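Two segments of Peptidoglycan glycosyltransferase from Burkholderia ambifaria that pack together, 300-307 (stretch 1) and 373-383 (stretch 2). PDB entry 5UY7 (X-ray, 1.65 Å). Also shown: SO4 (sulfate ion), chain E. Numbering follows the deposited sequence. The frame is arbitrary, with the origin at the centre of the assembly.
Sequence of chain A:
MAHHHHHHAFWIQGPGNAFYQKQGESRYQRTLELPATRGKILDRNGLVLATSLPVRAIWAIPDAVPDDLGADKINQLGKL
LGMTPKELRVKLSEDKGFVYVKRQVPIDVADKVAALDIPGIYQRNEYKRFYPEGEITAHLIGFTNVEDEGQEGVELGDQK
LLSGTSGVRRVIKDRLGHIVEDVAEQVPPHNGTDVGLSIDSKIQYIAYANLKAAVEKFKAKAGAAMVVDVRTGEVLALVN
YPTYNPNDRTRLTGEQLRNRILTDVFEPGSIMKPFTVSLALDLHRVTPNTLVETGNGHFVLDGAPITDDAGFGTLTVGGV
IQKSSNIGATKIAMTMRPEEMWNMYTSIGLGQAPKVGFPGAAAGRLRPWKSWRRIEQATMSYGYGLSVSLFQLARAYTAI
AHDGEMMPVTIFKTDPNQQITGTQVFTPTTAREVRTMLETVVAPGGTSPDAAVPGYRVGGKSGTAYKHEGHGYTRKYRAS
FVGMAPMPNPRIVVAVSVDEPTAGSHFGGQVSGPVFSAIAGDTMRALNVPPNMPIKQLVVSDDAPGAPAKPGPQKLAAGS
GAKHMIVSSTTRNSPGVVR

Stretch 1 300-307: VLDGAPIT
Stretch 2, residues 373-383: RRIEQATMSYG

The most unusual feature is a two-pronged salt bridge with one very short arm: Arg-374 NH2 donates to Asp-302 OD1 at 2.5 Å and Arg-374 NE to Asp-302 OD2 at 3.0 Å, both nearly linear (171° and 172°). The carboxylate lies near the guanidinium plane, leaving a face for Leu-301, whose CD1 sits 3.9 Å from Arg-374 NH2. Arg-374 reaches it with chi1 t, chi2 t, chi3 p and chi4 150°; Asp-302 is m, with chi2 -24°.

Asp-302 stands in a type I' turn, Leu-301 to Ala-304, with phi/psi 50/45 there and 81/-7 at Gly-303, whose positive phi favours glycine. The turn closes with Leu-301 N to Ala-304 O and Ala-304 N to Leu-301 O, each 2.9 Å. It joins the strand that ends at Leu-301 to strand 304-307, which runs nearly parallel to the helix that begins at Arg-374, at 17° and 10.6 Å between axes. The register pairs Leu-301 with Ile-375 (CA to CA 6.6 Å) and Ile-306 with Thr-379 (8.5 Å).

Before the helix, Arg-373 takes the N-cap position (-77/157), its N donating to Glu-376 OE1 at 2.6 Å. In the first turn, Arg-374 N donates to sulfate O2 at 2.4 Å, while Ile-375 N donates to water 1 at 2.8 Å. That water donates to Asp-302 OD2 at 2.9 Å, tying the turn to the helix start.

Beyond the charges the packing is apolar. Leu-301 (t, p) points toward the helix and sets CD2 3.6 Å from Ala-378 CB. Ile-375 (t, p) starts sideways, yet its CD1 comes within 3.7 Å of Ala-304 CB and 4.2 Å of Ile-306 CD1. Alternation along the extended strand aims Ala-304 and Ile-306 (m, t) toward the helix and Pro-305 away. Past the helix, Tyr-382 (chi1 p, chi2 -90°) brings CE1 within 3.9 Å of Ile-306 CG2.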

ATOM      1  N   VAL A 300      14.191  -5.690 -21.194  1.00 31.57           N
ATOM      2  CA  VAL A 300      14.082  -7.125 -21.421  1.00 33.43           C
ATOM      3  C   VAL A 300      14.898  -7.841 -20.357  1.00 34.88           C
ATOM      4  O   VAL A 300      16.070  -7.515 -20.143  1.00 37.20           O
ATOM      5  CB  VAL A 300      14.555  -7.532 -22.831  1.00 36.51           C
ATOM      6  CG1 VAL A 300      14.460  -9.034 -22.991  1.00 35.47           C
ATOM      7  CG2 VAL A 300      13.718  -6.838 -23.885  1.00 38.85           C
ATOM      8  N   LEU A 301      14.273  -8.802 -19.684  1.00 33.40           N
ATOM      9  CA  LEU A 301      14.923  -9.585 -18.639  1.00 33.09           C
ATOM     10  C   LEU A 301      14.674 -11.052 -18.940  1.00 35.76           C
ATOM     11  O   LEU A 301      13.524 -11.502 -18.922  1.00 38.45           O
ATOM     12  CB  LEU A 301      14.391  -9.216 -17.255  1.00 30.32           C
ATOM     13  CG  LEU A 301      15.017 -10.009 -16.109  1.00 32.88           C
ATOM     14  CD1 LEU A 301      16.517  -9.786 -16.084  1.00 35.13           C
ATOM     15  CD2 LEU A 301      14.405  -9.600 -14.790  1.00 30.20           C
ATOM     16  N   ASP A 302      15.749 -11.788 -19.224  1.00 40.17           N
ATOM     17  CA  ASP A 302      15.656 -13.203 -19.579  1.00 42.21           C
ATOM     18  C   ASP A 302      14.617 -13.431 -20.674  1.00 45.75           C
ATOM     19  O   ASP A 302      13.796 -14.346 -20.605  1.00 48.52           O
ATOM     20  CB  ASP A 302      15.356 -14.054 -18.346  1.00 45.65           C
ATOM     21  CG  ASP A 302      16.479 -14.015 -17.334  1.00 50.30           C
ATOM     22  OD1 ASP A 302      17.628 -13.739 -17.741  1.00 53.32           O
ATOM     23  OD2 ASP A 302      16.219 -14.254 -16.136  1.00 50.19           O
ATOM     24  N   GLY A 303      14.648 -12.574 -21.692  1.00 44.27           N
ATOM     25  CA  GLY A 303      13.740 -12.678 -22.811  1.00 43.89           C
ATOM     26  C   GLY A 303      12.354 -12.111 -22.591  1.00 47.20           C
ATOM     27  O   GLY A 303      11.573 -12.050 -23.549  1.00 47.74           O
ATOM     28  N   ALA A 304      12.019 -11.693 -21.371  1.00 44.79           N
ATOM     29  CA  ALA A 304      10.662 -11.207 -21.159  1.00 43.77           C
ATOM     30  C   ALA A 304      10.637  -9.686 -21.100  1.00 39.08           C
ATOM     31  O   ALA A 304      11.571  -9.067 -20.575  1.00 33.94           O
ATOM     32  CB  ALA A 304      10.075 -11.773 -19.867  1.00 44.78           C
ATOM     33  N   PRO A 305       9.589  -9.064 -21.635  1.00 37.96           N
ATOM     34  CA  PRO A 305       9.534  -7.602 -21.655  1.00 36.32           C
ATOM     35  C   PRO A 305       8.992  -7.043 -20.352  1.00 32.05           C
ATOM     36  O   PRO A 305       7.992  -7.518 -19.805  1.00 32.60           O
ATOM     37  CB  PRO A 305       8.586  -7.306 -22.822  1.00 41.33           C
ATOM     38  CG  PRO A 305       7.648  -8.470 -22.819  1.00 40.13           C
ATOM     39  CD  PRO A 305       8.463  -9.670 -22.369  1.00 41.41           C
ATOM     40  N   ILE A 306       9.670  -6.015 -19.856  1.00 28.15           N
ATOM     41  CA  ILE A 306       9.213  -5.235 -18.717  1.00 25.23           C
ATOM     42  C   ILE A 306       9.043  -3.803 -19.203  1.00 27.87           C
ATOM     43  O   ILE A 306       9.930  -3.266 -19.877  1.00 29.27           O
ATOM     44  CB  ILE A 306      10.204  -5.337 -17.547  1.00 25.75           C
ATOM     45  CG1 ILE A 306      10.345  -6.813 -17.154  1.00 31.68           C
ATOM     46  CG2 ILE A 306       9.725  -4.506 -16.370  1.00 25.05           C
ATOM     47  CD1 ILE A 306      11.436  -7.100 -16.158  1.00 30.96           C
ATOM     48  N   THR A 307       7.897  -3.199 -18.893  1.00 26.41           N
ATOM     49  CA  THR A 307       7.462  -1.980 -19.560  1.00 24.06           C
ATOM     50  C   THR A 307       7.024  -0.931 -18.547  1.00 21.83           C
ATOM     51  O   THR A 307       6.317  -1.248 -17.585  1.00 24.06           O
ATOM     52  CB  THR A 307       6.299  -2.284 -20.514  1.00 29.24           C
ATOM     53  OG1 THR A 307       6.702  -3.289 -21.452  1.00 32.97           O
ATOM     54  CG2 THR A 307       5.878  -1.041 -21.264  1.00 33.94           C
ATOM     55  N   ARG A 373      12.015 -18.041 -10.369  1.00 38.40           N
ATOM     56  CA  ARG A 373      12.817 -17.666 -11.520  1.00 39.89           C
ATOM     57  C   ARG A 373      13.162 -16.184 -11.420  1.00 37.16           C
ATOM     58  O   ARG A 373      12.479 -15.416 -10.742  1.00 31.38           O
ATOM     59  CB  ARG A 373      12.073 -17.956 -12.823  1.00 48.44           C
ATOM     60  N   ARG A 374      14.246 -15.782 -12.091  1.00 36.06           N
ATOM     61  CA  ARG A 374      14.660 -14.383 -12.024  1.00 34.40           C
ATOM     62  C   ARG A 374      13.553 -13.455 -12.519  1.00 33.78           C
ATOM     63  O   ARG A 374      13.306 -12.391 -11.928  1.00 29.44           O
ATOM     64  CB  ARG A 374      15.950 -14.180 -12.822  1.00 34.74           C
ATOM     65  CG  ARG A 374      16.662 -12.894 -12.463  1.00 41.34           C
ATOM     66  CD  ARG A 374      18.112 -12.892 -12.917  1.00 46.18           C
ATOM     67  NE  ARG A 374      18.236 -12.950 -14.370  1.00 54.42           N
ATOM     68  CZ  ARG A 374      19.244 -12.414 -15.050  1.00 62.08           C
ATOM     69  NH1 ARG A 374      20.207 -11.769 -14.405  1.00 64.10           N
ATOM     70  NH2 ARG A 374      19.285 -12.512 -16.372  1.00 62.85           N
ATOM     71  N   ILE A 375      12.844 -13.859 -13.574  1.00 35.12           N
ATOM     72  CA  ILE A 375      11.734 -13.047 -14.059  1.00 31.58           C
ATOM     73  C   ILE A 375      10.608 -12.985 -13.030  1.00 30.37           C
ATOM     74  O   ILE A 375       9.886 -11.984 -12.951  1.00 27.89           O
ATOM     75  CB  ILE A 375      11.239 -13.586 -15.417  1.00 39.71           C
ATOM     76  CG1 ILE A 375      10.227 -12.624 -16.037  1.00 39.13           C
ATOM     77  CG2 ILE A 375      10.638 -14.969 -15.261  1.00 40.48           C
ATOM     78  CD1 ILE A 375      10.771 -11.233 -16.233  1.00 42.72           C
ATOM     79  N   GLU A 376      10.443 -14.032 -12.215  1.00 28.06           N
ATOM     80  CA  GLU A 376       9.402 -14.007 -11.190  1.00 28.26           C
ATOM     81  C   GLU A 376       9.775 -13.075 -10.041  1.00 27.01           C
ATOM     82  O   GLU A 376       8.912 -12.369  -9.498  1.00 25.07           O
ATOM     83  CB  GLU A 376       9.139 -15.427 -10.688  1.00 30.51           C
ATOM     84  CG  GLU A 376       8.507 -16.310 -11.743  1.00 37.27           C
ATOM     85  CD  GLU A 376       8.600 -17.786 -11.417  1.00 42.11           C
ATOM     86  OE1 GLU A 376       9.409 -18.163 -10.541  1.00 44.64           O
ATOM     87  OE2 GLU A 376       7.857 -18.572 -12.039  1.00 49.66           O
ATOM     88  N   GLN A 377      11.052 -13.058  -9.651  1.00 25.94           N
ATOM     89  CA  GLN A 377      11.508 -12.044  -8.705  1.00 26.79           C
ATOM     90  C   GLN A 377      11.231 -10.645  -9.242  1.00 23.99           C
ATOM     91  O   GLN A 377      10.801  -9.754  -8.494  1.00 23.80           O
ATOM     92  CB  GLN A 377      12.999 -12.228  -8.409  1.00 25.52           C
ATOM     93  CG  GLN A 377      13.555 -11.184  -7.445  1.00 24.81           C
ATOM     94  CD  GLN A 377      14.999 -11.442  -7.074  1.00 34.34           C
ATOM     95  OE1 GLN A 377      15.514 -12.536  -7.284  1.00 37.12           O
ATOM     96  NE2 GLN A 377      15.666 -10.428  -6.528  1.00 28.12           N
ATOM     97  N   ALA A 378      11.439 -10.445 -10.548  1.00 24.81           N
ATOM     98  CA  ALA A 378      11.177  -9.139 -11.151  1.00 23.28           C
ATOM     99  C   ALA A 378       9.701  -8.763 -11.060  1.00 21.11           C
ATOM    100  O   ALA A 378       9.359  -7.671 -10.589  1.00 22.49           O
ATOM    101  CB  ALA A 378      11.637  -9.127 -12.607  1.00 24.58           C
ATOM    102  N   THR A 379       8.806  -9.641 -11.517  1.00 24.30           N
ATOM    103  CA  THR A 379       7.393  -9.269 -11.502  1.00 22.51           C
ATOM    104  C   THR A 379       6.898  -9.034 -10.079  1.00 23.57           C
ATOM    105  O   THR A 379       6.079  -8.141  -9.843  1.00 20.36           O
ATOM    106  CB  THR A 379       6.529 -10.324 -12.200  1.00 23.07           C
ATOM    107  OG1 THR A 379       6.515 -11.536 -11.437  1.00 32.21           O
ATOM    108  CG2 THR A 379       7.064 -10.604 -13.597  1.00 26.12           C
ATOM    109  N   MET A 380       7.391  -9.814  -9.110  1.00 23.81           N
ATOM    110  CA  MET A 380       6.976  -9.582  -7.729  1.00 20.22           C
ATOM    111  C   MET A 380       7.428  -8.215  -7.240  1.00 20.15           C
ATOM    112  O   MET A 380       6.730  -7.588  -6.435  1.00 21.13           O
ATOM    113  CB  MET A 380       7.515 -10.678  -6.807  1.00 25.61           C
ATOM    114  CG  MET A 380       6.702 -11.967  -6.841  1.00 25.17           C
ATOM    115  SD  MET A 380       7.385 -13.242  -5.756  1.00 27.67           S
ATOM    116  CE  MET A 380       8.153 -14.335  -6.942  1.00 29.85           C
ATOM    117  N   SER A 381       8.565  -7.723  -7.747  1.00 20.11           N
ATOM    118  CA  SER A 381       9.061  -6.413  -7.338  1.00 17.78           C
ATOM    119  C   SER A 381       8.097  -5.302  -7.715  1.00 17.50           C
ATOM    120  O   SER A 381       8.107  -4.240  -7.081  1.00 19.27           O
ATOM    121  CB  SER A 381      10.429  -6.130  -7.958  1.00 20.43           C
ATOM    122  OG  SER A 381      10.343  -5.705  -9.311  1.00 22.75           O
ATOM    123  N   TYR A 382       7.269  -5.516  -8.739  1.00 18.62           N
ATOM    124  CA  TYR A 382       6.206  -4.575  -9.050  1.00 18.52           C
ATOM    125  C   TYR A 382       4.827  -5.195  -8.860  1.00 21.22           C
ATOM    126  O   TYR A 382       3.846  -4.717  -9.436  1.00 21.24           O
ATOM    127  CB  TYR A 382       6.385  -3.964 -10.448  1.00 21.19           C
ATOM    128  CG  TYR A 382       6.567  -4.868 -11.659  1.00 21.75           C
ATOM    129  CD1 TYR A 382       7.831  -5.269 -12.078  1.00 21.99           C
ATOM    130  CD2 TYR A 382       5.479  -5.236 -12.435  1.00 22.81           C
ATOM    131  CE1 TYR A 382       7.998  -6.054 -13.212  1.00 23.94           C
ATOM    132  CE2 TYR A 382       5.635  -6.023 -13.566  1.00 25.81           C
ATOM    133  CZ  TYR A 382       6.893  -6.431 -13.948  1.00 27.13           C
ATOM    134  OH  TYR A 382       7.036  -7.206 -15.078  1.00 31.17           O
ATOM    135  N   GLY A 383       4.732  -6.227  -8.023  1.00 18.99           N
ATOM    136  CA  GLY A 383       3.458  -6.631  -7.448  1.00 17.69           C
ATOM    137  C   GLY A 383       2.672  -7.703  -8.168  1.00 20.40           C
ATOM    138  O   GLY A 383       1.487  -7.881  -7.866  1.00 20.78           O
TER
HETATM  139  S   SO4 E 704      16.121 -18.322 -13.723  0.76 71.23           S
HETATM  140  O1  SO4 E 704      16.746 -18.379 -12.404  0.76 68.72           O
HETATM  141  O2  SO4 E 704      15.121 -17.259 -13.750  0.76 73.08           O
HETATM  142  O3  SO4 E 704      17.140 -18.038 -14.732  0.76 75.52           O
HETATM  143  O4  SO4 E 704      15.482 -19.602 -14.017  0.76 66.37           O
HETATM  144  O   HOH W   1      13.910 -15.744 -15.363  1.00 39.39           O